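Local atomic coordinates of putative pectin lyase (Geobacillus virus E2, PDB entry 7CHU), a protein that serves as the tailspike of a thermophilic deep-sea bacteriophage and, with its pectate lyase-like fold, probably acts on host surface polysaccharides during cell invasion. Residues Asn423-Lys428 and Thr456-Val461; Thr145-Thr150 and Met177-Gln182; Gly26-Val31 and Val41-Asn46. All coordinates share one frame; numbering follows the deposited sequence.

Contact 2 pairs parallel strands among the coils of the pectate lyase-like region, contact 1 antiparallel strands of the C-terminal part beyond the chain's centre, and contact 3 the antiparallel hairpin of a small N-terminal sheet; the centres of contacts 1 and 3 lie about 102 Å apart. Contacts 2 and 3 are buried and reach other subunits of the trimer; contact 1 is a surface contact touched by no other chain. Contact 2 adds a salt bridge and a hydrogen bond from a side-chain amide to its backbone ladder, contact 3 mixes valine, methionine and tyrosine packing with a water-bridged arginine, and contact 1 relies mainly on backbone bonds and polar side chains.

Contact 1. Residues Asn423-Lys428 and Thr456-Val461; sequences NFIQPK and TDNSNV
Val461 and Gln426 make the close side of this antiparallel pairing. CG1 of Val461 packs against CB of Gln426 at 3.8 Å and lies near its amide NE2, the two side chains crossing at about a right angle. The extended Gln426 chain, with CG anti to the backbone N (chi1 -175°), runs on to a buried amide that bonds with Ser454, Ser433 and Asn452. Two nearly straight backbone bonds join the strands: Val461 N to Phe424 O (2.9 Å) and Gln426 N to Ser459 O (2.9 Å). Ile425 lies on the other face, its CG2 3.8 Å from Asn458 CA.

The solvent side is looser. The amides of Asn423 and Asn460 stack with planes 22° apart, and Asn460 OD1 sits 3.5 Å from Asn423 CB. Water 1 links Phe424 N to Val461 O, where a direct backbone bond is lacking. At the type II turn Thr456-Ser459, Asn458 N bonds to Pro427 O from above the carbonyl plane (3.2 Å) and only weakly to Gln426 O. Asp457 turns its OD1 to Gly429 N. Backbone bonds and a bridging water carry the pairing, the stacked amides adding only contact; this surface join therefore rests on polar groups, with little apolar packing between the segments.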
loop_
_atom_site.group_PDB
_atom_site.type_symbol
_atom_site.label_atom_id
_atom_site.label_comp_id
_atom_site.label_asym_id
_atom_site.label_seq_id
_atom_site.Cartn_x
_atom_site.Cartn_y
_atom_site.Cartn_z
ATOM N N ASN A 423 -28.113 -5.329 -26.989
ATOM C CA ASN A 423 -28.293 -6.754 -27.176
ATOM C C ASN A 423 -28.226 -7.509 -25.858
ATOM O O ASN A 423 -27.637 -7.059 -24.876
ATOM C CB ASN A 423 -27.232 -7.307 -28.129
ATOM C CG ASN A 423 -27.227 -6.589 -29.452
ATOM O OD1 ASN A 423 -26.197 -6.094 -29.902
ATOM N ND2 ASN A 423 -28.376 -6.540 -30.089
ATOM N N PHE A 424 -28.825 -8.686 -25.872
ATOM C CA PHE A 424 -28.713 -9.658 -24.796
ATOM C C PHE A 424 -27.878 -10.819 -25.314
ATOM O O PHE A 424 -28.259 -11.467 -26.294
ATOM C CB PHE A 424 -30.101 -10.123 -24.350
ATOM C CG PHE A 424 -30.942 -9.019 -23.754
ATOM C CD1 PHE A 424 -30.671 -8.538 -22.477
ATOM C CD2 PHE A 424 -31.996 -8.456 -24.469
ATOM C CE1 PHE A 424 -31.452 -7.508 -21.911
ATOM C CE2 PHE A 424 -32.771 -7.432 -23.919
ATOM C CZ PHE A 424 -32.487 -6.953 -22.631
ATOM N N ILE A 425 -26.741 -11.073 -24.669
ATOM C CA ILE A 425 -25.771 -12.058 -25.138
ATOM C C ILE A 425 -25.911 -13.330 -24.316
ATOM O O ILE A 425 -25.983 -13.275 -23.085
ATOM C CB ILE A 425 -24.341 -11.502 -25.047
ATOM C CG1 ILE A 425 -24.210 -10.307 -25.996
ATOM C CG2 ILE A 425 -23.332 -12.606 -25.340
ATOM C CD1 ILE A 425 -22.803 -9.756 -26.108
ATOM N N GLN A 426 -25.968 -14.467 -24.995
ATOM C CA GLN A 426 -26.019 -15.792 -24.390
ATOM C C GLN A 426 -24.628 -16.402 -24.480
ATOM O O GLN A 426 -24.217 -16.830 -25.574
ATOM C CB GLN A 426 -27.045 -16.679 -25.114
ATOM C CG GLN A 426 -27.252 -18.043 -24.492
ATOM C CD GLN A 426 -28.301 -18.868 -25.248
ATOM O OE1 GLN A 426 -27.997 -19.515 -26.255
ATOM N NE2 GLN A 426 -29.535 -18.839 -24.769
ATOM N N PRO A 427 -23.872 -16.477 -23.377
ATOM C CA PRO A 427 -22.472 -16.935 -23.471
ATOM C C PRO A 427 -22.322 -18.384 -23.888
ATOM O O PRO A 427 -21.491 -18.687 -24.753
ATOM C CB PRO A 427 -21.940 -16.702 -22.050
ATOM C CG PRO A 427 -22.824 -15.724 -21.462
ATOM C CD PRO A 427 -24.183 -15.973 -22.033
ATOM N N LYS A 428 -23.086 -19.300 -23.282
ATOM C CA LYS A 428 -23.031 -20.725 -23.611
ATOM C C LYS A 428 -24.220 -21.077 -24.497
ATOM O O LYS A 428 -25.362 -21.122 -24.025
ATOM C CB LYS A 428 -23.028 -21.584 -22.347
ATOM C CG LYS A 428 -22.955 -23.089 -22.633
ATOM C CD LYS A 428 -22.430 -23.836 -21.423
ATOM C CE LYS A 428 -21.979 -25.256 -21.762
ATOM N NZ LYS A 428 -21.314 -25.903 -20.598
ATOM N N THR A 456 -25.241 -21.164 -30.444
ATOM C CA THR A 456 -23.977 -20.503 -30.755
ATOM C C THR A 456 -23.504 -19.694 -29.558
ATOM O O THR A 456 -24.244 -18.842 -29.057
ATOM C CB THR A 456 -24.133 -19.595 -31.984
ATOM O OG1 THR A 456 -24.548 -20.390 -33.100
ATOM C CG2 THR A 456 -22.818 -18.896 -32.322
ATOM N N ASP A 457 -22.286 -19.963 -29.086
ATOM C CA ASP A 457 -21.767 -19.204 -27.956
ATOM C C ASP A 457 -21.697 -17.719 -28.298
ATOM O O ASP A 457 -21.381 -17.335 -29.428
ATOM C CB ASP A 457 -20.378 -19.700 -27.537
ATOM C CG ASP A 457 -20.377 -21.134 -27.042
ATOM O OD1 ASP A 457 -21.413 -21.629 -26.551
ATOM O OD2 ASP A 457 -19.298 -21.762 -27.119
ATOM N N ASN A 458 -22.014 -16.886 -27.307
ATOM C CA ASN A 458 -21.886 -15.424 -27.387
ATOM C C ASN A 458 -22.807 -14.794 -28.430
ATOM O O ASN A 458 -22.556 -13.677 -28.886
ATOM C CB ASN A 458 -20.431 -15.005 -27.630
ATOM C CG ASN A 458 -19.532 -15.327 -26.451
ATOM O OD1 ASN A 458 -19.915 -15.136 -25.298
ATOM N ND2 ASN A 458 -18.325 -15.808 -26.733
ATOM N N SER A 459 -23.898 -15.474 -28.785
ATOM C CA SER A 459 -24.868 -14.979 -29.752
ATOM C C SER A 459 -25.905 -14.047 -29.100
ATOM O O SER A 459 -26.081 -14.015 -27.880
ATOM C CB SER A 459 -25.581 -16.152 -30.418
ATOM O OG SER A 459 -26.520 -16.733 -29.533
ATOM N N ASN A 460 -26.610 -13.291 -29.942
ATOM C CA ASN A 460 -27.678 -12.409 -29.485
ATOM C C ASN A 460 -28.985 -13.180 -29.403
ATOM O O ASN A 460 -29.343 -13.907 -30.333
ATOM C CB ASN A 460 -27.839 -11.212 -30.423
ATOM C CG ASN A 460 -26.640 -10.294 -30.392
ATOM O OD1 ASN A 460 -25.899 -10.266 -29.405
ATOM N ND2 ASN A 460 -26.436 -9.537 -31.466
ATOM N N VAL A 461 -29.692 -13.023 -28.283
ATOM C CA VAL A 461 -30.972 -13.696 -28.081
ATOM C C VAL A 461 -32.048 -12.681 -27.699
ATOM O O VAL A 461 -31.766 -11.551 -27.288
ATOM C CB VAL A 461 -30.876 -14.805 -27.008
ATOM C CG1 VAL A 461 -29.904 -15.881 -27.450
ATOM C CG2 VAL A 461 -30.457 -14.214 -25.648
HETATM O O HOH W 1 -30.438 -9.478 -28.129
HETATM O O HOH W 2 -18.845 -17.437 -23.895
#

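Contact 2. Residues Thr145-Thr150 and Met177-Gln182; sequences TCIKST and MCIDGQ
Lys148 and Asp180 face each other on neighbouring parallel strands and form a salt bridge, NZ to OD2 at 3.0 Å. The lysine meets Asp180 OD2 on its anti side, a turn about CB-CG (chi2 -91°) bringing CD of Lys148 to 3.6 Å from the same oxygen. The other carboxylate oxygen, OD1, takes the backbone N of Gln182 at 2.9 Å from above the carboxylate plane, an Asx turn. One carboxylate therefore holds both the lysine and the turn running from Asp180 to Gln182.

Gln182 reaches back from that turn over the end of the first strand. Its CB and CG both pass near Ser149 O, CG at 3.7 Å. CD continues past this oxygen and lies 4.0 Å from Lys148 CB; OE1 then approaches Lys148 CD, while NE2 bonds to Ser149 O at 2.7 Å. That donor comes from well above the carbonyl plane, although the oxygen lies close to the plane of the amide.

Between these ends the backbones keep a regular ladder, with Cys178 N, Ile147 N, Asp180 N and Ser149 N donating across in turn. Cys146 SG rests 3.8 Å from Asp180 CB on the face that also carries Lys148, where Gly110 and Ser109 of the second subunit pack. On the other face Ile147 CB meets Ile179 CG1, and both isoleucines pack on Val157 of strand 156-160, in the interior of the coil. Strand 120-124 extends the pairing beyond 145-149, and strand 202-205 beyond 177-180. Such in-register stacking of parallel strands is characteristic of successive coils of the right-handed parallel beta-helix found in pectate lyase-like proteins.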
loop_
_atom_site.group_PDB
_atom_site.type_symbol
_atom_site.label_atom_id
_atom_site.label_comp_id
_atom_site.label_asym_id
_atom_site.label_seq_id
_atom_site.Cartn_x
_atom_site.Cartn_y
_atom_site.Cartn_z
ATOM N N THR A 145 23.651 9.565 -9.517
ATOM C CA THR A 145 24.595 8.502 -9.830
ATOM C C THR A 145 24.017 7.752 -11.026
ATOM O O THR A 145 22.953 7.132 -10.914
ATOM C CB THR A 145 24.812 7.559 -8.649
ATOM O OG1 THR A 145 25.404 8.278 -7.562
ATOM C CG2 THR A 145 25.747 6.398 -9.068
ATOM N N CYS A 146 24.698 7.827 -12.172
ATOM C CA CYS A 146 24.182 7.222 -13.397
ATOM C C CYS A 146 25.251 6.357 -14.064
ATOM O O CYS A 146 26.325 6.852 -14.426
ATOM C CB CYS A 146 23.685 8.302 -14.358
ATOM S SG CYS A 146 22.929 7.619 -15.893
ATOM N N ILE A 147 24.951 5.075 -14.238
ATOM C CA ILE A 147 25.822 4.162 -14.973
ATOM C C ILE A 147 25.429 4.232 -16.445
ATOM O O ILE A 147 24.262 4.007 -16.789
ATOM C CB ILE A 147 25.696 2.733 -14.426
ATOM C CG1 ILE A 147 25.754 2.700 -12.879
ATOM C CG2 ILE A 147 26.735 1.825 -15.049
ATOM C CD1 ILE A 147 27.041 3.218 -12.237
ATOM N N LYS A 148 26.370 4.619 -17.304
ATOM C CA LYS A 148 26.141 4.758 -18.737
ATOM C C LYS A 148 26.757 3.567 -19.464
ATOM O O LYS A 148 27.982 3.454 -19.557
ATOM C CB LYS A 148 26.725 6.064 -19.267
ATOM C CG LYS A 148 26.094 7.309 -18.636
ATOM C CD LYS A 148 24.905 7.839 -19.389
ATOM C CE LYS A 148 24.492 9.219 -18.856
ATOM N NZ LYS A 148 23.236 9.703 -19.508
ATOM N N SER A 149 25.919 2.694 -20.000
ATOM C CA SER A 149 26.409 1.466 -20.625
ATOM C C SER A 149 26.775 1.695 -22.080
ATOM O O SER A 149 26.054 2.378 -22.811
ATOM C CB SER A 149 25.345 0.371 -20.557
ATOM O OG SER A 149 25.846 -0.865 -21.053
ATOM N N THR A 150 27.867 1.069 -22.518
ATOM C CA THR A 150 28.139 0.903 -23.942
ATOM C C THR A 150 28.090 -0.560 -24.344
ATOM O O THR A 150 28.568 -0.915 -25.426
ATOM C CB THR A 150 29.506 1.476 -24.328
ATOM O OG1 THR A 150 30.532 0.634 -23.785
ATOM C CG2 THR A 150 29.679 2.910 -23.802
ATOM N N MET A 177 20.299 5.007 -7.654
ATOM C CA MET A 177 21.146 5.178 -8.832
ATOM C C MET A 177 20.359 4.743 -10.068
ATOM O O MET A 177 19.336 4.061 -9.958
ATOM C CB MET A 177 22.458 4.379 -8.711
ATOM C CG MET A 177 22.306 2.878 -8.967
ATOM S SD MET A 177 23.919 1.987 -9.048
ATOM C CE MET A 177 24.436 2.252 -7.392
ATOM N N CYS A 178 20.846 5.158 -11.247
ATOM C CA CYS A 178 20.233 4.847 -12.544
ATOM C C CYS A 178 21.206 4.009 -13.366
ATOM O O CYS A 178 22.421 4.242 -13.331
ATOM C CB CYS A 178 19.873 6.135 -13.353
ATOM S SG CYS A 178 18.984 5.865 -14.975
ATOM N N ILE A 179 20.673 3.029 -14.096
ATOM C CA ILE A 179 21.396 2.355 -15.172
ATOM C C ILE A 179 20.794 2.832 -16.489
ATOM O O ILE A 179 19.598 2.632 -16.739
ATOM C CB ILE A 179 21.316 0.825 -15.061
ATOM C CG1 ILE A 179 22.144 0.329 -13.877
ATOM C CG2 ILE A 179 21.842 0.185 -16.361
ATOM C CD1 ILE A 179 21.408 0.378 -12.525
ATOM N N ASP A 180 21.613 3.466 -17.328
ATOM C CA ASP A 180 21.173 4.027 -18.606
ATOM C C ASP A 180 21.854 3.245 -19.727
ATOM O O ASP A 180 23.077 3.362 -19.920
ATOM C CB ASP A 180 21.503 5.519 -18.672
ATOM C CG ASP A 180 21.137 6.165 -20.007
ATOM O OD1 ASP A 180 20.630 5.478 -20.944
ATOM O OD2 ASP A 180 21.375 7.392 -20.120
ATOM N N GLY A 181 21.055 2.450 -20.464
ATOM C CA GLY A 181 21.578 1.595 -21.525
ATOM C C GLY A 181 21.931 2.323 -22.805
ATOM O O GLY A 181 22.543 1.723 -23.698
ATOM N N GLN A 182 21.566 3.604 -22.903
ATOM C CA GLN A 182 21.878 4.452 -24.059
ATOM C C GLN A 182 21.376 3.825 -25.361
ATOM O O GLN A 182 21.982 3.998 -26.421
ATOM C CB GLN A 182 23.376 4.770 -24.142
ATOM C CG GLN A 182 23.945 5.396 -22.844
ATOM C CD GLN A 182 25.355 5.944 -23.009
ATOM O OE1 GLN A 182 25.522 7.133 -23.242
ATOM N NE2 GLN A 182 26.378 5.091 -22.850
#

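Contact 3. Residues Gly26-Val31 and Val41-Asn46; sequences GDTVMV and VYRYEN
Thr28 and Met30 face Arg43 and Val41 as non-hydrogen-bonded pairs in a beta hairpin whose strands, 27-30 and 41-45, run antiparallel with axes 4.7 Å apart at 161°. Val29 and Tyr42 exchange both backbone bonds between them, and further along Tyr44 N bonds to Asp27 O and Gly26 N to Tyr44 O.

Val41 spreads its two methyls over the neighbouring strand. CG1, anti to the backbone N (chi1 168°), touches Thr28 CG2 at 3.6 Å, while CG2 meets Met30 CE at 3.7 Å. On the side of Tyr42, Val31 CG1 approaches the ring, 4.1 Å from CE2, and Ile16 of helix 14-19 covers this side as well. The Tyr42 hydroxyl bonds to Asn37.

Arg43 is extended from CG to NE and carries its guanidinium out from the sheet and toward Gly26. Gly26 CA lies over one face of the guanidinium, 3.5 Å from the plane and offset toward the rim. Gly26 brings no side chain to this place. At the guanidinium edge, water 3 accepts from Arg43 NH1 at 3.1 Å and donates to Thr28 OG1 at 2.7 Å; the same hydroxyl donates to Gly26 O at 2.9 Å. NE makes a weak hydrogen bond, within a salt bridge, to Glu45 OE2, and Glu45 CD lies in plane at the edge, while NH2 bonds to the backbone oxygen of Lys3. Trp6 and Leu58 of the third subunit pack on Arg43 and Val41, respectively.

The buried arginine is thus met on several sides by a water, a backbone oxygen and a carboxylate. These partners would offset the cost of burying its positive charge close to the subunit interface, while valine, methionine and tyrosine groups supply the apolar packing of the hairpin.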
loop_
_atom_site.group_PDB
_atom_site.type_symbol
_atom_site.label_atom_id
_atom_site.label_comp_id
_atom_site.label_asym_id
_atom_site.label_seq_id
_atom_site.Cartn_x
_atom_site.Cartn_y
_atom_site.Cartn_z
ATOM N N GLY A 26 52.743 39.722 12.186
ATOM C CA GLY A 26 51.922 38.748 11.508
ATOM C C GLY A 26 52.677 37.808 10.602
ATOM O O GLY A 26 52.082 36.834 10.117
ATOM N N ASP A 27 53.961 38.066 10.356
ATOM C CA ASP A 27 54.764 37.160 9.551
ATOM C C ASP A 27 54.803 35.782 10.197
ATOM O O ASP A 27 54.997 35.651 11.410
ATOM C CB ASP A 27 56.181 37.714 9.368
ATOM C CG ASP A 27 56.241 38.803 8.316
ATOM O OD1 ASP A 27 55.152 39.219 7.856
ATOM O OD2 ASP A 27 57.362 39.241 7.956
ATOM N N THR A 28 54.608 34.752 9.376
ATOM C CA THR A 28 54.473 33.383 9.847
ATOM C C THR A 28 55.344 32.489 8.979
ATOM O O THR A 28 55.293 32.575 7.745
ATOM C CB THR A 28 53.001 32.953 9.809
ATOM O OG1 THR A 28 52.212 33.941 10.479
ATOM C CG2 THR A 28 52.802 31.623 10.498
ATOM N N VAL A 29 56.180 31.673 9.624
ATOM C CA VAL A 29 57.104 30.779 8.934
ATOM C C VAL A 29 57.136 29.452 9.669
ATOM O O VAL A 29 57.063 29.405 10.903
ATOM C CB VAL A 29 58.543 31.353 8.829
ATOM C CG1 VAL A 29 59.146 31.539 10.198
ATOM C CG2 VAL A 29 59.438 30.453 7.985
ATOM N N MET A 30 57.254 28.374 8.901
ATOM C CA MET A 30 57.478 27.045 9.444
ATOM C C MET A 30 58.941 26.679 9.252
ATOM O O MET A 30 59.538 26.994 8.216
ATOM C CB MET A 30 56.590 26.011 8.745
ATOM C CG MET A 30 56.889 24.580 9.114
ATOM S SD MET A 30 55.895 23.411 8.169
ATOM C CE MET A 30 54.270 23.693 8.862
ATOM N N VAL A 31 59.520 26.006 10.236
ATOM C CA VAL A 31 60.830 25.408 10.054
ATOM C C VAL A 31 60.641 23.902 9.918
ATOM O O VAL A 31 59.826 23.294 10.628
ATOM C CB VAL A 31 61.804 25.810 11.183
ATOM C CG1 VAL A 31 61.704 27.308 11.460
ATOM C CG2 VAL A 31 61.604 25.024 12.451
ATOM N N VAL A 41 55.814 26.154 13.856
ATOM C CA VAL A 41 55.368 27.338 13.133
ATOM C C VAL A 41 55.524 28.526 14.076
ATOM O O VAL A 41 55.038 28.490 15.215
ATOM C CB VAL A 41 53.916 27.191 12.644
ATOM C CG1 VAL A 41 53.363 28.509 12.148
ATOM C CG2 VAL A 41 53.833 26.144 11.536
ATOM N N TYR A 42 56.215 29.565 13.616
ATOM C CA TYR A 42 56.518 30.719 14.447
ATOM C C TYR A 42 55.845 31.945 13.856
ATOM O O TYR A 42 55.776 32.105 12.631
ATOM C CB TYR A 42 58.041 30.932 14.584
ATOM C CG TYR A 42 58.754 29.760 15.247
ATOM C CD1 TYR A 42 58.961 29.721 16.626
ATOM C CD2 TYR A 42 59.201 28.685 14.492
ATOM C CE1 TYR A 42 59.606 28.639 17.223
ATOM C CE2 TYR A 42 59.842 27.609 15.076
ATOM C CZ TYR A 42 60.040 27.585 16.436
ATOM O OH TYR A 42 60.678 26.493 16.988
ATOM N N ARG A 43 55.318 32.791 14.733
ATOM C CA ARG A 43 54.649 34.016 14.327
ATOM C C ARG A 43 55.339 35.194 14.992
ATOM O O ARG A 43 55.567 35.177 16.205
ATOM C CB ARG A 43 53.177 33.986 14.706
ATOM C CG ARG A 43 52.452 35.297 14.484
ATOM C CD ARG A 43 51.048 35.206 15.063
ATOM N NE ARG A 43 50.335 36.472 14.983
ATOM C CZ ARG A 43 49.665 36.875 13.911
ATOM N NH1 ARG A 43 49.626 36.102 12.833
ATOM N NH2 ARG A 43 49.041 38.044 13.917
ATOM N N TYR A 44 55.678 36.205 14.199
ATOM C CA TYR A 44 56.362 37.378 14.735
ATOM C C TYR A 44 55.312 38.282 15.361
ATOM O O TYR A 44 54.613 39.022 14.663
ATOM C CB TYR A 44 57.162 38.102 13.655
ATOM C CG TYR A 44 58.191 39.060 14.227
ATOM C CD1 TYR A 44 59.342 38.586 14.856
ATOM C CD2 TYR A 44 58.001 40.438 14.159
ATOM C CE1 TYR A 44 60.277 39.458 15.394
ATOM C CE2 TYR A 44 58.933 41.318 14.690
ATOM C CZ TYR A 44 60.066 40.821 15.306
ATOM O OH TYR A 44 60.991 41.692 15.834
ATOM N N GLU A 45 55.194 38.208 16.684
ATOM C CA GLU A 45 54.252 39.010 17.448
ATOM C C GLU A 45 55.019 40.045 18.257
ATOM O O GLU A 45 56.054 39.733 18.859
ATOM C CB GLU A 45 53.407 38.135 18.376
ATOM C CG GLU A 45 51.948 38.014 17.952
ATOM C CD GLU A 45 51.229 36.864 18.647
ATOM O OE1 GLU A 45 51.876 36.156 19.460
ATOM O OE2 GLU A 45 50.020 36.668 18.376
ATOM N N ASN A 46 54.503 41.277 18.261
ATOM C CA ASN A 46 55.134 42.403 18.947
ATOM C C ASN A 46 56.584 42.574 18.501
ATOM O O ASN A 46 56.863 43.339 17.569
ATOM C CB ASN A 46 55.050 42.229 20.465
ATOM C CG ASN A 46 53.623 42.006 20.943
ATOM O OD1 ASN A 46 53.277 40.922 21.409
ATOM N ND2 ASN A 46 52.783 43.034 20.812
HETATM O O HOH W 3 50.198 33.209 12.048
#